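Local coordinates for probable ABC transporter phosphite binding protein PhnD1 (Prochlorococcus marinus str. MIT 9301, PDB 5LQ5) that binds inorganic phosphite strongly, and methylphosphonate and phosphate only very weakly, probably as the solute-binding component of an ABC transporter, at residues F63-T75 with Y260-R274. Residues are numbered along the deposited sequence; the frame is centred on the assembly and turned at random.
Sequences FGGLSGVQARLQT and YKNIEEIGRKLNKIR
The single hydrogen bond between these segments ties a helix side chain to a backbone carbonyl in the chain's C-terminal tail: Gln-70 NE2 reaches Lys-272 O at 2.9 Å, bent at the hydrogen (136°). Gln-70 also donates to Asn-125, which binds the Lys-272 ammonium too, while Gln-70 CG lies 3.4 Å from Ile-273 O. A leucine in its place would probably leave Lys-272 O and Asn-125 without this shared N-H donor and the tail less firmly pinned. The tail is turned back here by a Schellman motif closing helix 261-269, with Asn-271 at positive phi. Ile-273 then folds over helix 65-74, its CG2 3.6 Å from Leu-73 CD1, the two side chains crossing at about a right angle. Beneath, the helices cross at -86°, their axes 9.4 Å apart at closest approach. Val-69 sits in the crossing with its methyls split: CG1, anti to the backbone N (chi1 166°), lies against Glu-264 CG, and CG2 against Tyr-260 CB at 3.7 Å. Glu-264 carries its carboxylate past Val-69 to both Leu-73 methyls and is bridged by Arg-268. Near the start of helix 261-269, Ile-263 CG2 presses on the first turn of helix 65-74, 3.7 Å from Leu-66 N. Further along helix 65-74, Arg-72 NH1 approaches Tyr-260 CD2 obliquely; His-207 stacks on that ring. The same first turn serves the ligand: Gly-64, its N-cap, touches phosphite, while Asp-205 OD1 hydrogen-bonds to Gly-65 N and Thr-127 OG1 to Leu-66 N. The C-terminal helix thus packs across a helix whose N-terminus faces the bound anion, a placement common in periplasmic binding proteins.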
loop_
_atom_site.group_PDB
_atom_site.type_symbol
_atom_site.label_atom_id
_atom_site.label_comp_id
_atom_site.label_asym_id
_atom_site.label_seq_id
_atom_site.Cartn_x
_atom_site.Cartn_y
_atom_site.Cartn_z
ATOM N N PHE A 63 6.164 2.362 1.730
ATOM C CA PHE A 63 5.778 1.014 2.105
ATOM C C PHE A 63 4.299 0.957 2.546
ATOM O O PHE A 63 3.706 1.964 2.974
ATOM C CB PHE A 63 6.633 0.501 3.273
ATOM C CG PHE A 63 7.974 -0.059 2.875
ATOM C CD1 PHE A 63 8.050 -1.192 2.063
ATOM C CD2 PHE A 63 9.155 0.537 3.282
ATOM C CE1 PHE A 63 9.287 -1.728 1.686
ATOM C CE2 PHE A 63 10.380 -0.004 2.939
ATOM C CZ PHE A 63 10.446 -1.135 2.111
ATOM N N GLY A 64 3.710 -0.232 2.466
ATOM C CA GLY A 64 2.508 -0.554 3.146
ATOM C C GLY A 64 2.814 -0.892 4.606
ATOM O O GLY A 64 3.985 -0.975 4.993
ATOM N N GLY A 65 1.779 -1.139 5.400
ATOM C CA GLY A 65 1.983 -1.478 6.820
ATOM C C GLY A 65 2.829 -2.728 7.022
ATOM O O GLY A 65 3.869 -2.693 7.687
ATOM N N LEU A 66 2.392 -3.818 6.368
ATOM C CA LEU A 66 3.091 -5.097 6.496
ATOM C C LEU A 66 4.480 -5.045 5.912
ATOM O O LEU A 66 5.455 -5.476 6.514
ATOM C CB LEU A 66 2.297 -6.266 5.882
ATOM C CG LEU A 66 2.949 -7.653 5.939
ATOM C CD1 LEU A 66 3.207 -8.075 7.388
ATOM C CD2 LEU A 66 2.040 -8.654 5.257
ATOM N N SER A 67 4.582 -4.541 4.690
ATOM C CA SER A 67 5.905 -4.546 4.027
ATOM C C SER A 67 6.883 -3.585 4.740
ATOM O O SER A 67 8.106 -3.837 4.784
ATOM C CB SER A 67 5.739 -4.177 2.536
ATOM O OG SER A 67 4.949 -3.008 2.311
ATOM N N GLY A 68 6.366 -2.496 5.305
ATOM C CA GLY A 68 7.222 -1.604 6.074
ATOM C C GLY A 68 7.734 -2.233 7.374
ATOM O O GLY A 68 8.899 -2.081 7.747
ATOM N N VAL A 69 6.860 -2.980 8.048
ATOM C CA VAL A 69 7.261 -3.792 9.223
ATOM C C VAL A 69 8.339 -4.802 8.827
ATOM O O VAL A 69 9.382 -4.898 9.458
ATOM C CB VAL A 69 6.057 -4.470 9.859
ATOM C CG1 VAL A 69 6.495 -5.564 10.838
ATOM C CG2 VAL A 69 5.183 -3.435 10.563
ATOM N N GLN A 70 8.110 -5.508 7.726
ATOM C CA GLN A 70 9.075 -6.495 7.244
ATOM C C GLN A 70 10.428 -5.827 6.959
ATOM O O GLN A 70 11.497 -6.339 7.347
ATOM C CB GLN A 70 8.582 -7.189 5.950
ATOM C CG GLN A 70 7.336 -8.087 6.141
ATOM C CD GLN A 70 6.700 -8.522 4.831
ATOM O OE1 GLN A 70 6.787 -7.813 3.825
ATOM N NE2 GLN A 70 6.067 -9.665 4.829
ATOM N N ALA A 71 10.382 -4.719 6.233
ATOM C CA ALA A 71 11.601 -4.008 5.891
ATOM C C ALA A 71 12.398 -3.549 7.108
ATOM O O ALA A 71 13.623 -3.654 7.124
ATOM C CB ALA A 71 11.314 -2.824 4.979
ATOM N N ARG A 72 11.691 -3.010 8.093
ATOM C CA ARG A 72 12.339 -2.526 9.320
ATOM C C ARG A 72 12.881 -3.653 10.221
ATOM O O ARG A 72 13.884 -3.475 10.899
ATOM C CB ARG A 72 11.390 -1.549 10.031
ATOM C CG ARG A 72 11.324 -0.236 9.264
ATOM C CD ARG A 72 10.463 0.865 9.837
ATOM N NE ARG A 72 9.013 0.590 9.751
ATOM C CZ ARG A 72 8.296 0.109 10.759
ATOM N NH1 ARG A 72 6.994 -0.096 10.597
ATOM N NH2 ARG A 72 8.872 -0.166 11.931
ATOM N N LEU A 73 12.267 -4.823 10.170
ATOM C CA LEU A 73 12.797 -5.978 10.858
ATOM C C LEU A 73 14.095 -6.475 10.195
ATOM O O LEU A 73 15.043 -6.839 10.875
ATOM C CB LEU A 73 11.761 -7.097 10.933
ATOM C CG LEU A 73 10.602 -6.857 11.898
ATOM C CD1 LEU A 73 9.503 -7.884 11.637
ATOM C CD2 LEU A 73 11.061 -6.878 13.377
ATOM N N GLN A 74 14.108 -6.509 8.860
ATOM C CA GLN A 74 15.261 -6.971 8.059
ATOM C C GLN A 74 16.400 -5.968 8.032
ATOM O O GLN A 74 17.526 -6.313 7.764
ATOM C CB GLN A 74 14.843 -7.281 6.620
ATOM C CG GLN A 74 13.947 -8.497 6.443
ATOM C CD GLN A 74 14.127 -9.126 5.069
ATOM O OE1 GLN A 74 14.416 -8.433 4.115
ATOM N NE2 GLN A 74 14.002 -10.443 4.983
ATOM N N THR A 75 16.053 -4.718 8.272
ATOM C CA THR A 75 16.940 -3.571 8.149
ATOM C C THR A 75 16.900 -2.717 9.426
ATOM O O THR A 75 16.223 -1.684 9.463
ATOM C CB THR A 75 16.536 -2.697 6.934
ATOM O OG1 THR A 75 16.135 -3.554 5.853
ATOM C CG2 THR A 75 17.669 -1.809 6.474
ATOM N N TYR A 260 2.652 0.526 14.474
ATOM C CA TYR A 260 2.489 -0.658 13.604
ATOM C C TYR A 260 2.471 -1.983 14.385
ATOM O O TYR A 260 2.539 -3.053 13.802
ATOM C CB TYR A 260 3.599 -0.696 12.527
ATOM C CG TYR A 260 3.539 0.561 11.703
ATOM C CD1 TYR A 260 2.590 0.739 10.676
ATOM C CD2 TYR A 260 4.338 1.637 12.052
ATOM C CE1 TYR A 260 2.511 1.963 9.983
ATOM C CE2 TYR A 260 4.253 2.839 11.407
ATOM C CZ TYR A 260 3.358 3.011 10.392
ATOM O OH TYR A 260 3.314 4.263 9.851
ATOM N N LYS A 261 2.388 -1.899 15.715
ATOM C CA LYS A 261 2.323 -3.072 16.600
ATOM C C LYS A 261 1.219 -4.069 16.237
ATOM O O LYS A 261 1.447 -5.273 16.172
ATOM C CB LYS A 261 2.139 -2.613 18.073
ATOM C CG LYS A 261 2.268 -3.692 19.129
ATOM C CD LYS A 261 1.894 -3.124 20.498
ATOM C CE LYS A 261 1.607 -4.192 21.547
ATOM N NZ LYS A 261 0.210 -4.730 21.513
ATOM N N ASN A 262 0.033 -3.546 15.973
ATOM C CA ASN A 262 -1.126 -4.400 15.636
ATOM C C ASN A 262 -0.914 -5.102 14.281
ATOM O O ASN A 262 -1.162 -6.296 14.147
ATOM C CB ASN A 262 -2.415 -3.584 15.649
ATOM C CG ASN A 262 -3.619 -4.384 15.234
ATOM O OD1 ASN A 262 -4.085 -5.295 15.949
ATOM N ND2 ASN A 262 -4.129 -4.072 14.060
ATOM N N ILE A 263 -0.358 -4.376 13.300
ATOM C CA ILE A 263 -0.071 -5.028 12.016
ATOM C C ILE A 263 0.963 -6.140 12.204
ATOM O O ILE A 263 0.818 -7.235 11.674
ATOM C CB ILE A 263 0.430 -4.010 10.976
ATOM C CG1 ILE A 263 -0.661 -2.999 10.605
ATOM C CG2 ILE A 263 0.956 -4.715 9.710
ATOM C CD1 ILE A 263 -1.972 -3.546 10.124
ATOM N N GLU A 264 2.002 -5.845 12.987
ATOM C CA GLU A 264 3.031 -6.849 13.253
ATOM C C GLU A 264 2.423 -8.088 13.904
ATOM O O GLU A 264 2.728 -9.205 13.514
ATOM C CB GLU A 264 4.196 -6.296 14.108
ATOM C CG GLU A 264 5.358 -7.275 14.233
ATOM C CD GLU A 264 6.626 -6.718 14.850
ATOM O OE1 GLU A 264 6.682 -5.531 15.254
ATOM O OE2 GLU A 264 7.616 -7.509 14.880
ATOM N N GLU A 265 1.569 -7.869 14.896
ATOM C CA GLU A 265 0.950 -9.012 15.626
ATOM C C GLU A 265 0.054 -9.863 14.743
ATOM O O GLU A 265 0.078 -11.093 14.799
ATOM C CB GLU A 265 0.161 -8.486 16.831
ATOM C CG GLU A 265 1.119 -7.946 17.905
ATOM C CD GLU A 265 0.409 -7.257 19.062
ATOM O OE1 GLU A 265 -0.826 -7.047 19.004
ATOM O OE2 GLU A 265 1.098 -6.939 20.052
ATOM N N ILE A 266 -0.726 -9.191 13.909
ATOM C CA ILE A 266 -1.571 -9.878 12.927
ATOM C C ILE A 266 -0.685 -10.652 11.929
ATOM O O ILE A 266 -0.965 -11.804 11.611
ATOM C CB ILE A 266 -2.593 -8.928 12.258
ATOM C CG1 ILE A 266 -3.610 -8.389 13.297
ATOM C CG2 ILE A 266 -3.299 -9.634 11.094
ATOM C CD1 ILE A 266 -4.601 -7.361 12.782
ATOM N N GLY A 267 0.370 -9.999 11.438
ATOM C CA GLY A 267 1.379 -10.651 10.582
ATOM C C GLY A 267 1.952 -11.930 11.200
ATOM O O GLY A 267 2.099 -12.957 10.535
ATOM N N ARG A 268 2.300 -11.860 12.488
ATOM C CA ARG A 268 2.828 -13.055 13.141
ATOM C C ARG A 268 1.797 -14.185 13.180
ATOM O O ARG A 268 2.112 -15.348 12.922
ATOM C CB ARG A 268 3.250 -12.745 14.563
ATOM C CG ARG A 268 4.475 -11.867 14.680
ATOM C CD ARG A 268 4.812 -11.667 16.149
ATOM N NE ARG A 268 5.842 -10.657 16.275
ATOM C CZ ARG A 268 6.241 -10.133 17.431
ATOM N NH1 ARG A 268 5.766 -10.595 18.593
ATOM N NH2 ARG A 268 7.145 -9.164 17.433
ATOM N N LYS A 269 0.564 -13.825 13.531
ATOM C CA LYS A 269 -0.494 -14.819 13.672
ATOM C C LYS A 269 -0.800 -15.522 12.354
ATOM O O LYS A 269 -1.088 -16.705 12.318
ATOM C CB LYS A 269 -1.758 -14.183 14.204
ATOM C CG LYS A 269 -2.726 -15.222 14.786
ATOM C CD LYS A 269 -3.951 -14.553 15.351
ATOM C CE LYS A 269 -4.846 -14.067 14.244
ATOM N NZ LYS A 269 -5.752 -15.191 13.849
ATOM N N LEU A 270 -0.679 -14.772 11.258
ATOM C CA LEU A 270 -0.924 -15.337 9.917
ATOM C C LEU A 270 0.353 -15.828 9.212
ATOM O O LEU A 270 0.336 -16.164 8.024
ATOM C CB LEU A 270 -1.662 -14.297 9.074
ATOM C CG LEU A 270 -3.133 -14.053 9.468
ATOM C CD1 LEU A 270 -3.716 -12.969 8.584
ATOM C CD2 LEU A 270 -4.005 -15.287 9.399
ATOM N N ASN A 271 1.457 -15.885 9.949
ATOM C CA ASN A 271 2.733 -16.348 9.438
ATOM C C ASN A 271 3.204 -15.571 8.201
ATOM O O ASN A 271 3.777 -16.131 7.246
ATOM C CB ASN A 271 2.733 -17.871 9.176
ATOM C CG ASN A 271 4.145 -18.426 9.009
ATOM O OD1 ASN A 271 5.113 -17.865 9.546
ATOM N ND2 ASN A 271 4.289 -19.493 8.235
ATOM N N LYS A 272 3.000 -14.262 8.272
ATOM C CA LYS A 272 3.302 -13.353 7.164
ATOM C C LYS A 272 4.373 -12.335 7.411
ATOM O O LYS A 272 4.554 -11.410 6.629
ATOM C CB LYS A 272 2.018 -12.724 6.608
ATOM C CG LYS A 272 1.266 -13.629 5.634
ATOM C CD LYS A 272 2.079 -14.170 4.462
ATOM C CE LYS A 272 2.845 -13.081 3.729
ATOM N NZ LYS A 272 3.725 -13.627 2.680
ATOM N N ILE A 273 5.153 -12.521 8.459
ATOM C CA ILE A 273 6.281 -11.644 8.684
ATOM C C ILE A 273 7.422 -12.085 7.732
ATOM O O ILE A 273 8.127 -11.285 7.134
ATOM C CB ILE A 273 6.714 -11.688 10.164
ATOM C CG1 ILE A 273 5.646 -11.089 11.064
ATOM C CG2 ILE A 273 8.021 -10.941 10.320
ATOM C CD1 ILE A 273 5.266 -9.662 10.747
ATOM N N ARG A 274 7.525 -13.390 7.545
ATOM C CA ARG A 274 8.409 -13.950 6.516
ATOM C C ARG A 274 7.913 -13.466 5.162
ATOM O O ARG A 274 6.701 -13.389 4.937
ATOM C CB ARG A 274 8.309 -15.456 6.539
ATOM C CG ARG A 274 8.870 -16.055 7.795
ATOM C CD ARG A 274 8.650 -17.558 7.782
ATOM N NE ARG A 274 9.522 -18.218 6.815
ATOM C CZ ARG A 274 10.848 -18.278 6.910
ATOM N NH1 ARG A 274 11.483 -17.716 7.932
ATOM N NH2 ARG A 274 11.544 -18.904 5.971
#